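Local coordinates for malonyl acyl carrier protein transacylase (Streptococcus pneumoniae, PDB 3IM8) that probably catalyses transfer of the malonyl group from malonyl-CoA to holo acyl carrier protein, a step that supplies fatty acid synthesis, at residues K30-R35 / T68-Y73. Residues are numbered along the deposited sequence; the frame is centred on the assembly and turned at random.
Sequences KETIDR and TSVAIY
T32 and A71 mark where the two helices come nearest, their CA atoms 5.6 Å apart. The short axes of 30-35 and 68-73 approach to 8.9 Å and run roughly antiparallel, with 156° between their N-to-C directions. That spacing is consistent with the small side chains, threonine and alanine, at the point of closest CA approach; both set out toward the other helix. The T32 methyl does most of the touching. Chi1 of -59° sets T32 OG1 beside the backbone N and leaves CG2 anti to that N, where it rests on the A71 backbone, 3.6 Å from A71 N, while A71 CB packs against both T32 CB and CG2. V70 CG1 meets the same methyl from the neighbouring position, at 4.1 Å from T32 CG2. The hydroxyl of T32 is engaged elsewhere, hydrogen-bonded to I28 O one turn back and to R74 NH1 just beyond the second segment. I33 contributes through its far end: CD1 packs against the T68 backbone, 3.9 Å from T68 N, and I33 CD1 comes to 4.4 Å from A71 CB. T68 OG1 bonds back to A64 O in its own helix. With neither hydrogen bonds nor salt bridges between the segments, they meet by van der Waals packing. Away from the contact, K30 NZ forms a salt bridge with D34 OD2, one turn on. The contact thus joins helix 27-40 to helix 58-78 in the acyl transferase domain, away from the predicted active-site residues. F105 of helix 105-122 touches T32 and V70, helix 44-50 meets I33 and T68 through R45 and I48, and helix 92-99 packs on V70 and S69, whose hydroxyl bonds G273 O just after strand 268-272.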
loop_
_atom_site.group_PDB
_atom_site.type_symbol
_atom_site.label_atom_id
_atom_site.label_comp_id
_atom_site.label_asym_id
_atom_site.label_seq_id
_atom_site.Cartn_x
_atom_site.Cartn_y
_atom_site.Cartn_z
ATOM N N LYS A 30 -12.422 0.432 18.655
ATOM C CA LYS A 30 -12.623 -0.888 19.249
ATOM C C LYS A 30 -13.592 -1.666 18.391
ATOM O O LYS A 30 -13.324 -2.803 18.047
ATOM C CB LYS A 30 -13.083 -0.781 20.748
ATOM C CG LYS A 30 -13.782 -2.027 21.384
ATOM C CD LYS A 30 -13.559 -2.133 22.894
ATOM C CE LYS A 30 -14.330 -3.387 23.474
ATOM N NZ LYS A 30 -13.873 -4.707 23.006
ATOM N N GLU A 31 -14.731 -1.064 18.058
ATOM C CA GLU A 31 -15.704 -1.690 17.184
ATOM C C GLU A 31 -15.062 -2.128 15.879
ATOM O O GLU A 31 -15.221 -3.262 15.485
ATOM C CB GLU A 31 -16.881 -0.733 16.876
ATOM C CG GLU A 31 -17.859 -1.244 15.774
ATOM C CD GLU A 31 -18.909 -2.298 16.266
ATOM O OE1 GLU A 31 -19.639 -2.816 15.411
ATOM O OE2 GLU A 31 -19.004 -2.595 17.490
ATOM N N THR A 32 -14.323 -1.243 15.194
ATOM C CA THR A 32 -13.701 -1.637 13.912
ATOM C C THR A 32 -12.757 -2.879 14.048
ATOM O O THR A 32 -12.809 -3.824 13.238
ATOM C CB THR A 32 -12.987 -0.393 13.210
ATOM O OG1 THR A 32 -13.970 0.625 12.982
ATOM C CG2 THR A 32 -12.312 -0.755 11.845
ATOM N N ILE A 33 -11.886 -2.884 15.062
ATOM C CA ILE A 33 -10.933 -3.999 15.239
ATOM C C ILE A 33 -11.658 -5.293 15.633
ATOM O O ILE A 33 -11.313 -6.343 15.117
ATOM C CB ILE A 33 -9.761 -3.651 16.274
ATOM C CG1 ILE A 33 -8.945 -2.443 15.806
ATOM C CG2 ILE A 33 -8.782 -4.818 16.475
ATOM C CD1 ILE A 33 -8.331 -2.600 14.413
ATOM N N ASP A 34 -12.611 -5.221 16.578
ATOM C CA ASP A 34 -13.370 -6.426 17.011
ATOM C C ASP A 34 -14.235 -6.997 15.868
ATOM O O ASP A 34 -14.304 -8.205 15.687
ATOM C CB ASP A 34 -14.208 -6.197 18.288
ATOM C CG ASP A 34 -13.353 -5.727 19.514
ATOM O OD1 ASP A 34 -12.089 -5.609 19.431
ATOM O OD2 ASP A 34 -13.964 -5.484 20.586
ATOM N N ARG A 35 -14.812 -6.135 15.044
ATOM C CA ARG A 35 -15.416 -6.589 13.782
ATOM C C ARG A 35 -14.440 -7.367 12.872
ATOM O O ARG A 35 -14.824 -8.345 12.254
ATOM C CB ARG A 35 -15.987 -5.401 13.023
ATOM C CG ARG A 35 -17.343 -5.634 12.613
ATOM C CD ARG A 35 -18.281 -5.535 13.823
ATOM N NE ARG A 35 -19.524 -6.264 13.593
ATOM C CZ ARG A 35 -20.739 -5.884 14.004
ATOM N NH1 ARG A 35 -21.778 -6.646 13.698
ATOM N NH2 ARG A 35 -20.938 -4.749 14.695
ATOM N N THR A 68 -6.513 -1.701 11.103
ATOM C CA THR A 68 -5.961 -0.566 11.830
ATOM C C THR A 68 -6.152 0.744 11.074
ATOM O O THR A 68 -6.653 1.697 11.614
ATOM C CB THR A 68 -4.516 -0.788 12.103
ATOM O OG1 THR A 68 -4.389 -1.931 12.961
ATOM C CG2 THR A 68 -3.945 0.455 12.798
ATOM N N SER A 69 -5.782 0.753 9.807
ATOM C CA SER A 69 -6.008 1.904 8.945
ATOM C C SER A 69 -7.463 2.319 8.813
ATOM O O SER A 69 -7.761 3.501 8.946
ATOM C CB SER A 69 -5.468 1.607 7.557
ATOM O OG SER A 69 -4.079 1.373 7.668
ATOM N N VAL A 70 -8.347 1.385 8.466
ATOM C CA VAL A 70 -9.802 1.690 8.415
ATOM C C VAL A 70 -10.282 2.302 9.721
ATOM O O VAL A 70 -11.037 3.300 9.709
ATOM C CB VAL A 70 -10.639 0.475 8.010
ATOM C CG1 VAL A 70 -12.132 0.789 8.018
ATOM C CG2 VAL A 70 -10.226 0.052 6.589
ATOM N N ALA A 71 -9.845 1.737 10.844
ATOM C CA ALA A 71 -10.193 2.315 12.166
ATOM C C ALA A 71 -9.711 3.772 12.337
ATOM O O ALA A 71 -10.459 4.625 12.848
ATOM C CB ALA A 71 -9.615 1.491 13.237
ATOM N N ILE A 72 -8.477 4.051 11.931
ATOM C CA ILE A 72 -7.931 5.412 12.006
ATOM C C ILE A 72 -8.716 6.382 11.083
ATOM O O ILE A 72 -9.056 7.521 11.452
ATOM C CB ILE A 72 -6.414 5.438 11.683
ATOM C CG1 ILE A 72 -5.645 4.662 12.754
ATOM C CG2 ILE A 72 -5.915 6.884 11.679
ATOM C CD1 ILE A 72 -4.228 4.460 12.479
ATOM N N TYR A 73 -9.023 5.933 9.892
ATOM C CA TYR A 73 -9.837 6.762 8.973
ATOM C C TYR A 73 -11.200 7.035 9.577
ATOM O O TYR A 73 -11.633 8.194 9.588
ATOM C CB TYR A 73 -9.960 6.079 7.607
ATOM C CG TYR A 73 -11.263 6.290 6.880
ATOM C CD1 TYR A 73 -11.499 7.439 6.159
ATOM C CD2 TYR A 73 -12.245 5.288 6.874
ATOM C CE1 TYR A 73 -12.735 7.617 5.491
ATOM C CE2 TYR A 73 -13.433 5.436 6.226
ATOM C CZ TYR A 73 -13.684 6.590 5.534
ATOM O OH TYR A 73 -14.913 6.701 4.867
#